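Local coordinates for protein CRISPR-associated endonuclease Cas1 (Thermotoga maritima, PDB 4XTK) that probably acts as a metal-dependent double-stranded DNA endonuclease in CRISPR adaptive immunity, working as a homodimer that joins a Cas2 dimer, at residues V114-Q119 / A235-P240; E160-M165 / V242-F247; S206-T211 / F228-D233. One frame throughout, in Å; residues are numbered along the deposited sequence.

Contact 1 (V114-Q119 / A235-P240)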
ATOM      1  N   VAL E 114      12.215 -20.358 -13.356  1.00 44.75           N
ATOM      2  CA  VAL E 114      13.204 -21.421 -13.337  1.00 43.83           C
ATOM      3  C   VAL E 114      13.955 -21.505 -14.660  1.00 47.94           C
ATOM      4  O   VAL E 114      15.180 -21.611 -14.680  1.00 49.15           O
ATOM      5  CB  VAL E 114      12.540 -22.781 -13.025  1.00 43.74           C
ATOM      6  CG1 VAL E 114      13.525 -23.926 -13.225  1.00 43.28           C
ATOM      7  CG2 VAL E 114      11.991 -22.776 -11.609  1.00 40.85           C
ATOM      8  N   SER E 115      13.211 -21.446 -15.760  1.00 48.24           N
ATOM      9  CA  SER E 115      13.791 -21.533 -17.097  1.00 47.00           C
ATOM     10  C   SER E 115      14.863 -20.464 -17.310  1.00 54.59           C
ATOM     11  O   SER E 115      15.967 -20.759 -17.774  1.00 56.38           O
ATOM     12  CB  SER E 115      12.695 -21.401 -18.158  1.00 46.83           C
ATOM     13  OG  SER E 115      13.221 -21.540 -19.463  1.00 62.76           O
ATOM     14  N   ARG E 116      14.538 -19.226 -16.953  1.00 54.34           N
ATOM     15  CA  ARG E 116      15.459 -18.114 -17.144  1.00 53.49           C
ATOM     16  C   ARG E 116      16.622 -18.186 -16.158  1.00 51.15           C
ATOM     17  O   ARG E 116      17.770 -17.938 -16.530  1.00 50.28           O
ATOM     18  CB  ARG E 116      14.718 -16.781 -17.013  1.00 60.16           C
ATOM     19  CG  ARG E 116      13.661 -16.543 -18.098  1.00 68.66           C
ATOM     20  CD  ARG E 116      14.238 -15.784 -19.294  1.00 80.92           C
ATOM     21  NE  ARG E 116      14.886 -14.540 -18.885  1.00 90.07           N
ATOM     22  CZ  ARG E 116      16.193 -14.308 -18.977  1.00 96.78           C
ATOM     23  NH1 ARG E 116      17.000 -15.236 -19.477  1.00 99.34           N
ATOM     24  NH2 ARG E 116      16.695 -13.148 -18.572  1.00 97.77           N
ATOM     25  N   SER E 117      16.325 -18.531 -14.907  1.00 45.48           N
ATOM     26  CA  SER E 117      17.363 -18.732 -13.895  1.00 49.90           C
ATOM     27  C   SER E 117      18.419 -19.734 -14.357  1.00 58.09           C
ATOM     28  O   SER E 117      19.618 -19.525 -14.161  1.00 48.19           O
ATOM     29  CB  SER E 117      16.750 -19.211 -12.577  1.00 46.18           C
ATOM     30  OG  SER E 117      16.129 -18.146 -11.884  1.00 49.96           O
ATOM     31  N   PHE E 118      17.963 -20.822 -14.967  1.00 53.02           N
ATOM     32  CA  PHE E 118      18.872 -21.859 -15.430  1.00 50.57           C
ATOM     33  C   PHE E 118      19.732 -21.355 -16.576  1.00 49.81           C
ATOM     34  O   PHE E 118      20.931 -21.619 -16.622  1.00 51.13           O
ATOM     35  CB  PHE E 118      18.105 -23.114 -15.868  1.00 53.33           C
ATOM     36  CG  PHE E 118      17.603 -23.954 -14.727  1.00 60.56           C
ATOM     37  CD1 PHE E 118      17.717 -23.519 -13.420  1.00 62.00           C
ATOM     38  CD2 PHE E 118      17.029 -25.186 -14.961  1.00 63.80           C
ATOM     39  CE1 PHE E 118      17.255 -24.290 -12.370  1.00 56.89           C
ATOM     40  CE2 PHE E 118      16.568 -25.960 -13.913  1.00 62.36           C
ATOM     41  CZ  PHE E 118      16.684 -25.510 -12.618  1.00 54.54           C
ATOM     42  N   GLN E 119      19.125 -20.630 -17.509  1.00 51.00           N
ATOM     43  CA  GLN E 119      19.875 -20.192 -18.674  1.00 56.73           C
ATOM     44  C   GLN E 119      20.890 -19.123 -18.281  1.00 50.67           C
ATOM     45  O   GLN E 119      21.986 -19.069 -18.836  1.00 50.91           O
ATOM     46  CB  GLN E 119      18.944 -19.679 -19.771  1.00 53.76           C
ATOM     47  CG  GLN E 119      19.656 -19.507 -21.106  1.00 72.30           C
ATOM     48  CD  GLN E 119      20.412 -20.764 -21.531  1.00 87.79           C
ATOM     49  OE1 GLN E 119      19.882 -21.876 -21.478  1.00 91.74           O
ATOM     50  NE2 GLN E 119      21.666 -20.589 -21.937  1.00 92.40           N
ATOM     51  N   ALA E 235      14.593 -12.163  -8.208  1.00 35.02           N
ATOM     52  CA  ALA E 235      16.020 -12.150  -7.874  1.00 40.92           C
ATOM     53  C   ALA E 235      16.761 -13.404  -8.351  1.00 37.00           C
ATOM     54  O   ALA E 235      17.971 -13.365  -8.568  1.00 44.67           O
ATOM     55  CB  ALA E 235      16.207 -11.984  -6.375  1.00 41.32           C
ATOM     56  N   GLU E 236      16.040 -14.509  -8.512  1.00 33.69           N
ATOM     57  CA  GLU E 236      16.662 -15.757  -8.951  1.00 38.96           C
ATOM     58  C   GLU E 236      17.327 -15.610 -10.318  1.00 34.96           C
ATOM     59  O   GLU E 236      18.293 -16.304 -10.628  1.00 38.82           O
ATOM     60  CB  GLU E 236      15.633 -16.893  -8.993  1.00 40.96           C
ATOM     61  CG  GLU E 236      14.965 -17.217  -7.659  1.00 51.57           C
ATOM     62  CD  GLU E 236      15.872 -17.948  -6.670  1.00 57.48           C
ATOM     63  OE1 GLU E 236      17.107 -17.942  -6.853  1.00 66.71           O
ATOM     64  OE2 GLU E 236      15.337 -18.534  -5.698  1.00 51.47           O
ATOM     65  N   LEU E 237      16.812 -14.692 -11.125  1.00 34.87           N
ATOM     66  CA  LEU E 237      17.332 -14.483 -12.467  1.00 36.05           C
ATOM     67  C   LEU E 237      18.652 -13.726 -12.455  1.00 39.41           C
ATOM     68  O   LEU E 237      19.491 -13.904 -13.338  1.00 40.34           O
ATOM     69  CB  LEU E 237      16.321 -13.714 -13.319  1.00 38.97           C
ATOM     70  CG  LEU E 237      15.186 -14.482 -14.002  1.00 51.75           C
ATOM     71  CD1 LEU E 237      14.209 -15.062 -12.992  1.00 46.24           C
ATOM     72  CD2 LEU E 237      14.469 -13.578 -14.993  1.00 55.39           C
ATOM     73  N   PHE E 238      18.792 -12.821 -11.495  1.00 37.18           N
ATOM     74  CA  PHE E 238      19.905 -11.885 -11.506  1.00 45.76           C
ATOM     75  C   PHE E 238      21.043 -12.204 -10.542  1.00 46.64           C
ATOM     76  O   PHE E 238      22.021 -11.455 -10.469  1.00 42.93           O
ATOM     77  CB  PHE E 238      19.354 -10.487 -11.263  1.00 41.13           C
ATOM     78  CG  PHE E 238      18.325 -10.091 -12.270  1.00 43.56           C
ATOM     79  CD1 PHE E 238      18.705  -9.522 -13.470  1.00 48.01           C
ATOM     80  CD2 PHE E 238      16.980 -10.341 -12.045  1.00 38.33           C
ATOM     81  CE1 PHE E 238      17.764  -9.180 -14.418  1.00 46.43           C
ATOM     82  CE2 PHE E 238      16.036 -10.004 -12.982  1.00 31.01           C
ATOM     83  CZ  PHE E 238      16.427  -9.423 -14.173  1.00 40.98           C
ATOM     84  N   LYS E 239      20.916 -13.303  -9.809  1.00 44.26           N
ATOM     85  CA  LYS E 239      21.939 -13.698  -8.844  1.00 43.34           C
ATOM     86  C   LYS E 239      23.329 -13.912  -9.484  1.00 48.99           C
ATOM     87  O   LYS E 239      24.340 -13.472  -8.923  1.00 39.01           O
ATOM     88  CB  LYS E 239      21.493 -14.956  -8.084  1.00 41.68           C
ATOM     89  CG  LYS E 239      20.600 -14.675  -6.883  1.00 35.86           C
ATOM     90  CD  LYS E 239      20.043 -15.955  -6.249  1.00 30.13           C
ATOM     91  CE  LYS E 239      19.332 -15.631  -4.933  1.00 35.75           C
ATOM     92  NZ  LYS E 239      18.763 -16.828  -4.267  1.00 46.55           N
ATOM     93  N   PRO E 240      23.396 -14.597 -10.643  1.00 45.81           N
ATOM     94  CA  PRO E 240      24.720 -14.701 -11.270  1.00 48.60           C
ATOM     95  C   PRO E 240      25.349 -13.375 -11.725  1.00 51.04           C
ATOM     96  O   PRO E 240      26.502 -13.114 -11.383  1.00 67.05           O
ATOM     97  CB  PRO E 240      24.458 -15.598 -12.485  1.00 46.43           C
ATOM     98  CG  PRO E 240      23.263 -16.385 -12.118  1.00 39.38           C
ATOM     99  CD  PRO E 240      22.410 -15.465 -11.311  1.00 35.18           C
TER
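Ser117 and Leu237 bring two helix segments together, their CA atoms 4.5 Å apart. The axes of 114-119 and 235-240 approach to 8.1 Å and run the same way, only 3° from parallel. The second segment is kinked: the N of Leu237 makes no bond to the preceding turn, and that of Pro240, a proline, cannot. Ser117 lies where the backbones come closest, its small side chain consistent with so near an approach. Ser117 OG sits 3.1 Å from Glu236 O and also hydrogen-bonds to Ile113 O of its own helix. That position follows from a chi1 of -76°, which sets OG beside the backbone N.

These segments belong to helices 103-127 and 230-252 of the largely helical part of Cas1, where the metal site of the family is built. Glu236 is probably a manganese ligand, and its side chain lies about 3 Å from that of His221 and about 4 Å from that of Glu155, the other two expected ligands. Its CB rests on the serine, but the chain bends at chi2 and carries the carboxylate away from helix 103-127. There Glu236 OE1 pairs in salt bridges with Lys239 NZ, 3.3 Å away and weakly hydrogen-bonded, and with Arg159 NH2.

Leu237 packs against the base of Arg116, the two side chains crossing at about a right angle, with Leu237 CD2 lying 3.8 Å from Arg116 CB and 4.0 Å from Arg116 NE. The leucine's other methyl, CD1, turns to Ser117 OG. Farther out, Arg116 NH1 bonds weakly to Asn120 OD1, and Leu237 also packs against Glu308 of helix 301-316.

Contact 2 (E160-M165 / V242-F247)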
ATOM      1  N   GLU E 160      22.855 -25.138  -6.139  1.00 52.28           N
ATOM      2  CA  GLU E 160      23.935 -25.698  -5.329  1.00 48.46           C
ATOM      3  C   GLU E 160      25.009 -26.341  -6.207  1.00 48.73           C
ATOM      4  O   GLU E 160      26.203 -26.213  -5.935  1.00 50.45           O
ATOM      5  CB  GLU E 160      23.387 -26.710  -4.328  1.00 48.00           C
ATOM      6  N   GLU E 161      24.579 -27.021  -7.264  1.00 43.29           N
ATOM      7  CA  GLU E 161      25.505 -27.594  -8.235  1.00 45.67           C
ATOM      8  C   GLU E 161      26.240 -26.484  -8.986  1.00 47.06           C
ATOM      9  O   GLU E 161      27.443 -26.570  -9.256  1.00 48.57           O
ATOM     10  CB  GLU E 161      24.759 -28.501  -9.214  1.00 47.55           C
ATOM     11  CG  GLU E 161      25.592 -28.978 -10.380  1.00 50.12           C
ATOM     12  CD  GLU E 161      26.776 -29.807  -9.935  1.00 75.33           C
ATOM     13  OE1 GLU E 161      26.680 -30.447  -8.866  1.00 79.04           O
ATOM     14  OE2 GLU E 161      27.804 -29.819 -10.648  1.00 68.94           O
ATOM     15  N   TYR E 162      25.493 -25.442  -9.321  1.00 46.17           N
ATOM     16  CA  TYR E 162      26.040 -24.279  -9.983  1.00 49.17           C
ATOM     17  C   TYR E 162      27.123 -23.637  -9.118  1.00 51.24           C
ATOM     18  O   TYR E 162      28.186 -23.266  -9.616  1.00 50.62           O
ATOM     19  CB  TYR E 162      24.915 -23.294 -10.291  1.00 48.65           C
ATOM     20  CG  TYR E 162      25.353 -21.871 -10.505  1.00 48.88           C
ATOM     21  CD1 TYR E 162      25.754 -21.428 -11.756  1.00 50.87           C
ATOM     22  CD2 TYR E 162      25.351 -20.963  -9.456  1.00 44.63           C
ATOM     23  CE1 TYR E 162      26.151 -20.121 -11.954  1.00 54.96           C
ATOM     24  CE2 TYR E 162      25.746 -19.658  -9.642  1.00 47.22           C
ATOM     25  CZ  TYR E 162      26.143 -19.242 -10.892  1.00 49.79           C
ATOM     26  OH  TYR E 162      26.529 -17.944 -11.079  1.00 43.28           O
ATOM     27  N   TYR E 163      26.852 -23.530  -7.820  1.00 48.13           N
ATOM     28  CA  TYR E 163      27.807 -22.955  -6.878  1.00 44.50           C
ATOM     29  C   TYR E 163      29.091 -23.786  -6.768  1.00 47.09           C
ATOM     30  O   TYR E 163      30.184 -23.231  -6.615  1.00 52.17           O
ATOM     31  CB  TYR E 163      27.158 -22.795  -5.502  1.00 47.08           C
ATOM     32  CG  TYR E 163      26.385 -21.507  -5.352  1.00 51.81           C
ATOM     33  CD1 TYR E 163      26.891 -20.315  -5.852  1.00 45.20           C
ATOM     34  CD2 TYR E 163      25.144 -21.481  -4.719  1.00 56.34           C
ATOM     35  CE1 TYR E 163      26.190 -19.128  -5.721  1.00 45.65           C
ATOM     36  CE2 TYR E 163      24.435 -20.295  -4.583  1.00 50.58           C
ATOM     37  CZ  TYR E 163      24.965 -19.123  -5.088  1.00 51.09           C
ATOM     38  OH  TYR E 163      24.278 -17.937  -4.964  1.00 64.16           O
ATOM     39  N   SER E 164      28.958 -25.106  -6.858  1.00 47.80           N
ATOM     40  CA  SER E 164      30.119 -25.990  -6.859  1.00 59.77           C
ATOM     41  C   SER E 164      30.977 -25.741  -8.089  1.00 55.93           C
ATOM     42  O   SER E 164      32.201 -25.833  -8.022  1.00 62.40           O
ATOM     43  CB  SER E 164      29.697 -27.459  -6.810  1.00 68.39           C
ATOM     44  OG  SER E 164      29.145 -27.791  -5.548  1.00 77.08           O
ATOM     45  N   MET E 165      30.336 -25.424  -9.210  1.00 50.82           N
ATOM     46  CA  MET E 165      31.076 -25.147 -10.433  1.00 52.60           C
ATOM     47  C   MET E 165      31.747 -23.784 -10.333  1.00 56.79           C
ATOM     48  O   MET E 165      32.811 -23.566 -10.907  1.00 62.37           O
ATOM     49  CB  MET E 165      30.164 -25.207 -11.661  1.00 54.00           C
ATOM     50  CG  MET E 165      29.502 -26.565 -11.902  1.00 55.05           C
ATOM     51  SD  MET E 165      30.670 -27.940 -12.038  1.00 58.99           S
ATOM     52  CE  MET E 165      31.836 -27.314 -13.243  1.00 56.16           C
ATOM     53  N   VAL E 242      24.758 -10.199 -10.999  1.00 41.16           N
ATOM     54  CA  VAL E 242      25.015  -9.193  -9.978  1.00 50.63           C
ATOM     55  C   VAL E 242      25.852  -9.754  -8.835  1.00 56.05           C
ATOM     56  O   VAL E 242      27.013  -9.388  -8.674  1.00 66.46           O
ATOM     57  CB  VAL E 242      23.710  -8.621  -9.403  1.00 47.89           C
ATOM     58  CG1 VAL E 242      24.023  -7.586  -8.352  1.00 38.43           C
ATOM     59  CG2 VAL E 242      22.868  -8.014 -10.508  1.00 47.16           C
ATOM     60  N   VAL E 243      25.261 -10.651  -8.055  1.00 54.59           N
ATOM     61  CA  VAL E 243      25.909 -11.187  -6.859  1.00 51.83           C
ATOM     62  C   VAL E 243      27.160 -12.021  -7.138  1.00 52.95           C
ATOM     63  O   VAL E 243      28.211 -11.785  -6.540  1.00 56.40           O
ATOM     64  CB  VAL E 243      24.938 -12.057  -6.050  1.00 45.47           C
ATOM     65  CG1 VAL E 243      25.635 -12.628  -4.825  1.00 45.39           C
ATOM     66  CG2 VAL E 243      23.710 -11.251  -5.650  1.00 35.60           C
ATOM     67  N   ASP E 244      27.048 -12.994  -8.037  1.00 47.94           N
ATOM     68  CA  ASP E 244      28.138 -13.944  -8.262  1.00 45.31           C
ATOM     69  C   ASP E 244      29.331 -13.310  -8.980  1.00 52.67           C
ATOM     70  O   ASP E 244      30.486 -13.556  -8.623  1.00 48.96           O
ATOM     71  CB  ASP E 244      27.637 -15.154  -9.053  1.00 39.89           C
ATOM     72  CG  ASP E 244      26.525 -15.897  -8.335  1.00 48.46           C
ATOM     73  OD1 ASP E 244      26.380 -15.722  -7.104  1.00 46.28           O
ATOM     74  OD2 ASP E 244      25.798 -16.661  -9.003  1.00 56.36           O
ATOM     75  N   ARG E 245      29.049 -12.503  -9.996  1.00 49.72           N
ATOM     76  CA  ARG E 245      30.097 -11.756 -10.674  1.00 51.66           C
ATOM     77  C   ARG E 245      30.864 -10.898  -9.673  1.00 47.21           C
ATOM     78  O   ARG E 245      32.093 -10.829  -9.704  1.00 49.82           O
ATOM     79  CB  ARG E 245      29.509 -10.881 -11.783  1.00 57.93           C
ATOM     80  CG  ARG E 245      30.476  -9.835 -12.326  1.00 70.79           C
ATOM     81  CD  ARG E 245      30.029  -9.336 -13.688  1.00 83.93           C
ATOM     82  NE  ARG E 245      29.990 -10.417 -14.672  1.00 90.86           N
ATOM     83  CZ  ARG E 245      28.979 -10.635 -15.508  1.00 90.36           C
ATOM     84  NH1 ARG E 245      27.912  -9.842 -15.486  1.00 83.36           N
ATOM     85  NH2 ARG E 245      29.035 -11.646 -16.369  1.00 92.19           N
ATOM     86  N   LEU E 246      30.122 -10.265  -8.773  1.00 46.47           N
ATOM     87  CA  LEU E 246      30.708  -9.411  -7.753  1.00 52.45           C
ATOM     88  C   LEU E 246      31.547 -10.227  -6.773  1.00 57.99           C
ATOM     89  O   LEU E 246      32.630  -9.806  -6.368  1.00 56.19           O
ATOM     90  CB  LEU E 246      29.608  -8.658  -7.016  1.00 48.92           C
ATOM     91  CG  LEU E 246      29.986  -7.416  -6.226  1.00 62.92           C
ATOM     92  CD1 LEU E 246      30.670  -6.423  -7.145  1.00 60.65           C
ATOM     93  CD2 LEU E 246      28.731  -6.821  -5.615  1.00 66.81           C
ATOM     94  N   PHE E 247      31.043 -11.401  -6.403  1.00 59.86           N
ATOM     95  CA  PHE E 247      31.732 -12.273  -5.453  1.00 50.84           C
ATOM     96  C   PHE E 247      33.083 -12.734  -5.983  1.00 53.54           C
ATOM     97  O   PHE E 247      34.091 -12.664  -5.278  1.00 46.02           O
ATOM     98  CB  PHE E 247      30.862 -13.486  -5.108  1.00 40.82           C
ATOM     99  CG  PHE E 247      31.641 -14.659  -4.601  1.00 45.97           C
ATOM    100  CD1 PHE E 247      32.221 -14.633  -3.343  1.00 47.59           C
ATOM    101  CD2 PHE E 247      31.803 -15.790  -5.387  1.00 48.60           C
ATOM    102  CE1 PHE E 247      32.953 -15.714  -2.879  1.00 53.03           C
ATOM    103  CE2 PHE E 247      32.533 -16.878  -4.925  1.00 52.28           C
ATOM    104  CZ  PHE E 247      33.106 -16.838  -3.671  1.00 52.64           C
TER
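Tyr162 and Asp244 reach for each other from opposite directions and meet in a hydrogen bond, Tyr162 OH giving its proton to Asp244 OD2 at 2.5 Å. The oxygen is approached on its anti side, with the donor 24° out of the carboxylate plane. OD2 lies near the plane of the ring, at its edge. A chi1 of 159°, with CG anti to the backbone N, sends the tyrosine toward helix 230-252.

The other oxygen, Asp244 OD1, lies at the edge of the Tyr163 ring, near its plane, 3.7 Å from Tyr163 CE1; here the ring and carboxylate planes are 72° apart and the side chains cross nearly at a right angle. The tyrosines also touch each other, Tyr162 CD2 lying 4.0 Å above one face of the Tyr163 ring, toward its rim.

Contact is close only at these side-chain ends. The backbones stay well apart, the nearest CA atoms, of Tyr163 and Asp244, being 9.1 Å from each other, and just 122 Å² is buried between the segments. Other helices pack round the buried trio: Met121, Phe124 and Leu125 of helix 103-127 against Tyr162, and Ile193 of helix 188-208 against Tyr163. The far side of helix 148-166 is partly exposed. This is a buried interhelical hydrogen bond between helices 148-166 and 230-252, which also carry the probable metal ligands Glu155 and Glu236 of the Cas1 nuclease site.

Contact 3 (S206-T211 / F228-D233)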
ATOM      1  N   SER E 206      12.345  -2.783  -4.069  1.00 39.00           N
ATOM      2  CA  SER E 206      12.086  -1.366  -4.257  1.00 48.34           C
ATOM      3  C   SER E 206      11.608  -1.108  -5.686  1.00 42.09           C
ATOM      4  O   SER E 206      10.789  -0.221  -5.921  1.00 46.15           O
ATOM      5  CB  SER E 206      13.328  -0.521  -3.930  1.00 51.39           C
ATOM      6  OG  SER E 206      14.368  -0.730  -4.867  1.00 65.72           O
ATOM      7  N   LEU E 207      12.106  -1.896  -6.634  1.00 39.98           N
ATOM      8  CA  LEU E 207      11.696  -1.736  -8.023  1.00 39.98           C
ATOM      9  C   LEU E 207      10.260  -2.215  -8.244  1.00 40.59           C
ATOM     10  O   LEU E 207       9.535  -1.657  -9.069  1.00 44.53           O
ATOM     11  CB  LEU E 207      12.662  -2.470  -8.960  1.00 31.00           C
ATOM     12  CG  LEU E 207      14.038  -1.802  -9.096  1.00 44.80           C
ATOM     13  CD1 LEU E 207      14.923  -2.554 -10.075  1.00 40.39           C
ATOM     14  CD2 LEU E 207      13.927  -0.321  -9.493  1.00 34.76           C
ATOM     15  N   ILE E 208       9.850  -3.243  -7.503  1.00 33.48           N
ATOM     16  CA  ILE E 208       8.480  -3.729  -7.580  1.00 30.88           C
ATOM     17  C   ILE E 208       7.517  -2.644  -7.082  1.00 37.27           C
ATOM     18  O   ILE E 208       6.456  -2.420  -7.665  1.00 37.04           O
ATOM     19  CB  ILE E 208       8.286  -5.031  -6.769  1.00 32.39           C
ATOM     20  CG1 ILE E 208       9.040  -6.197  -7.426  1.00 30.71           C
ATOM     21  CG2 ILE E 208       6.804  -5.387  -6.662  1.00 29.91           C
ATOM     22  CD1 ILE E 208       9.007  -7.499  -6.607  1.00 25.42           C
ATOM     23  N   TYR E 209       7.906  -1.951  -6.017  1.00 33.66           N
ATOM     24  CA  TYR E 209       7.108  -0.849  -5.489  1.00 33.68           C
ATOM     25  C   TYR E 209       6.958   0.281  -6.504  1.00 39.03           C
ATOM     26  O   TYR E 209       6.108   1.154  -6.345  1.00 44.52           O
ATOM     27  CB  TYR E 209       7.727  -0.295  -4.205  1.00 34.15           C
ATOM     28  CG  TYR E 209       7.395  -1.065  -2.941  1.00 37.59           C
ATOM     29  CD1 TYR E 209       6.095  -1.465  -2.665  1.00 35.71           C
ATOM     30  CD2 TYR E 209       8.391  -1.373  -2.009  1.00 36.32           C
ATOM     31  CE1 TYR E 209       5.794  -2.153  -1.511  1.00 35.21           C
ATOM     32  CE2 TYR E 209       8.100  -2.062  -0.848  1.00 34.85           C
ATOM     33  CZ  TYR E 209       6.802  -2.450  -0.602  1.00 44.17           C
ATOM     34  OH  TYR E 209       6.512  -3.137   0.556  1.00 45.95           O
ATOM     35  N   GLN E 210       7.790   0.275  -7.538  1.00 42.78           N
ATOM     36  CA  GLN E 210       7.683   1.275  -8.593  1.00 41.64           C
ATOM     37  C   GLN E 210       6.818   0.748  -9.730  1.00 46.29           C
ATOM     38  O   GLN E 210       6.710   1.384 -10.772  1.00 52.54           O
ATOM     39  CB  GLN E 210       9.063   1.683  -9.114  1.00 36.88           C
ATOM     40  CG  GLN E 210      10.002   2.188  -8.024  1.00 48.23           C
ATOM     41  CD  GLN E 210      11.370   2.582  -8.546  1.00 48.41           C
ATOM     42  OE1 GLN E 210      11.618   2.575  -9.753  1.00 48.09           O
ATOM     43  NE2 GLN E 210      12.279   2.897  -7.632  1.00 53.46           N
ATOM     44  N   THR E 211       6.226  -0.427  -9.530  1.00 41.18           N
ATOM     45  CA  THR E 211       5.324  -1.031 -10.519  1.00 42.71           C
ATOM     46  C   THR E 211       3.894  -1.182 -10.006  1.00 40.08           C
ATOM     47  O   THR E 211       3.539  -0.680  -8.938  1.00 42.05           O
ATOM     48  CB  THR E 211       5.785  -2.434 -10.970  1.00 40.12           C
ATOM     49  OG1 THR E 211       5.573  -3.374  -9.908  1.00 36.24           O
ATOM     50  CG2 THR E 211       7.247  -2.420 -11.393  1.00 32.29           C
ATOM     51  N   PHE E 228       7.721 -10.876   2.015  1.00 28.80           N
ATOM     52  CA  PHE E 228       7.767 -10.653   0.567  1.00 31.61           C
ATOM     53  C   PHE E 228       8.276 -11.892  -0.156  1.00 32.51           C
ATOM     54  O   PHE E 228       9.225 -12.524   0.288  1.00 39.18           O
ATOM     55  CB  PHE E 228       8.651  -9.442   0.223  1.00 27.39           C
ATOM     56  CG  PHE E 228       8.293  -8.188   0.982  1.00 33.85           C
ATOM     57  CD1 PHE E 228       7.137  -7.476   0.671  1.00 37.06           C
ATOM     58  CD2 PHE E 228       9.110  -7.718   2.003  1.00 30.58           C
ATOM     59  CE1 PHE E 228       6.797  -6.317   1.367  1.00 30.34           C
ATOM     60  CE2 PHE E 228       8.774  -6.564   2.702  1.00 35.86           C
ATOM     61  CZ  PHE E 228       7.613  -5.863   2.381  1.00 31.27           C
ATOM     62  N   SER E 229       7.646 -12.208  -1.283  1.00 30.74           N
ATOM     63  CA  SER E 229       7.883 -13.438  -2.042  1.00 38.31           C
ATOM     64  C   SER E 229       8.326 -13.131  -3.469  1.00 42.80           C
ATOM     65  O   SER E 229       9.328 -13.668  -3.953  1.00 44.44           O
ATOM     66  CB  SER E 229       6.633 -14.328  -2.060  1.00 43.71           C
ATOM     67  OG  SER E 229       6.417 -14.930  -0.796  1.00 40.95           O
ATOM     68  N   LEU E 230       7.502 -12.352  -4.166  1.00 39.05           N
ATOM     69  CA  LEU E 230       7.761 -11.976  -5.550  1.00 40.63           C
ATOM     70  C   LEU E 230       9.190 -11.463  -5.796  1.00 34.47           C
ATOM     71  O   LEU E 230       9.785 -11.762  -6.836  1.00 34.70           O
ATOM     72  CB  LEU E 230       6.744 -10.923  -6.000  1.00 32.38           C
ATOM     73  CG  LEU E 230       6.838 -10.587  -7.486  1.00 29.25           C
ATOM     74  CD1 LEU E 230       6.659 -11.844  -8.316  1.00 30.51           C
ATOM     75  CD2 LEU E 230       5.842  -9.500  -7.892  1.00 33.14           C
ATOM     76  N   ASN E 231       9.745 -10.699  -4.858  1.00 34.59           N
ATOM     77  CA  ASN E 231      11.114 -10.204  -5.025  1.00 35.39           C
ATOM     78  C   ASN E 231      12.117 -11.353  -5.012  1.00 36.80           C
ATOM     79  O   ASN E 231      13.102 -11.336  -5.755  1.00 37.79           O
ATOM     80  CB  ASN E 231      11.469  -9.186  -3.942  1.00 32.31           C
ATOM     81  CG  ASN E 231      11.418  -9.780  -2.564  1.00 38.66           C
ATOM     82  OD1 ASN E 231      10.555 -10.609  -2.275  1.00 48.11           O
ATOM     83  ND2 ASN E 231      12.339  -9.369  -1.701  1.00 30.79           N
ATOM     84  N   LEU E 232      11.856 -12.354  -4.175  1.00 27.25           N
ATOM     85  CA  LEU E 232      12.686 -13.553  -4.154  1.00 37.98           C
ATOM     86  C   LEU E 232      12.643 -14.292  -5.501  1.00 49.81           C
ATOM     87  O   LEU E 232      13.672 -14.725  -6.014  1.00 57.53           O
ATOM     88  CB  LEU E 232      12.244 -14.481  -3.031  1.00 39.90           C
ATOM     89  CG  LEU E 232      12.263 -13.902  -1.617  1.00 38.67           C
ATOM     90  CD1 LEU E 232      11.885 -14.990  -0.615  1.00 40.68           C
ATOM     91  CD2 LEU E 232      13.626 -13.294  -1.283  1.00 38.36           C
ATOM     92  N   ASP E 233      11.447 -14.422  -6.069  1.00 48.45           N
ATOM     93  CA  ASP E 233      11.272 -15.052  -7.375  1.00 50.23           C
ATOM     94  C   ASP E 233      12.126 -14.388  -8.463  1.00 51.83           C
ATOM     95  O   ASP E 233      12.920 -15.044  -9.145  1.00 47.73           O
ATOM     96  CB  ASP E 233       9.799 -15.007  -7.786  1.00 53.20           C
ATOM     97  CG  ASP E 233       8.988 -16.139  -7.193  1.00 59.30           C
ATOM     98  OD1 ASP E 233       9.480 -16.819  -6.268  1.00 69.21           O
ATOM     99  OD2 ASP E 233       7.845 -16.340  -7.653  1.00 57.63           O
TER
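Tyr209 and Phe228 meet through their outer atoms, the phenol oxygen of one against the rim carbons of the other. Tyr209 OH lies 3.3 Å from Phe228 CE1 and 3.5 Å from Phe228 CZ, approaching the phenylalanine ring obliquely, and the side chains cross at about a right angle. The Tyr209 ring also meets that of Tyr77, with planes about 35° apart. The second subunit packs here too: its Arg84 touches Tyr209 and its Asn88 touches Phe228.

Deeper in, the contact is aliphatic. Ile208 points toward 228-233, its CD1 methyl resting 3.9 Å from Leu230 CG, 3.7 Å from Asn231 N and 4.0 Å from Asn231 CB. With chi2 at 175° the chain is extended, which carries this methyl across to the first turn of helix 230-252. Leu309 and Leu312 of helix 301-316 add to the same apolar cluster. The amide of Asn231 turns away from Ile208, and its ND2 bonds to Tyr201 O on helix 188-208.

Ile208 also opens a type I turn that runs to Thr211. Ile208 O accepts two bonds from Thr211, one from N at 2.7 Å and one from OG1 at 2.6 Å, the hydroxyl lying in the carbonyl plane, on a lone pair. One turn along helix 230-252 from Ser229, Asp233 OD1 hydrogen-bonds to His221 ND1, a second-shell arrangement that would orient this probable manganese ligand of the Cas1 active site.

In the fold
Helix 230-252 runs through all three contacts. Contact 3 holds its beginning against helix 188-208, contact 1 its middle against helix 103-127, and contact 2 the following turns against helix 148-166. Contacts 1 and 2 have centres about 11 Å apart and are joined directly: Lys239 O probably bonds to Asp244 N at 2.9 Å, and Pro240 CB packs 3.4 Å from Tyr162 OH. Contact 3 lies about 15 Å from contact 1 and about 22 Å from contact 2, centre to centre. The probable manganese site is at contact 1; the side chain of Tyr163 is about 7 Å from that of Glu236, and the side chain of Asn231 about 8 Å from that of His221.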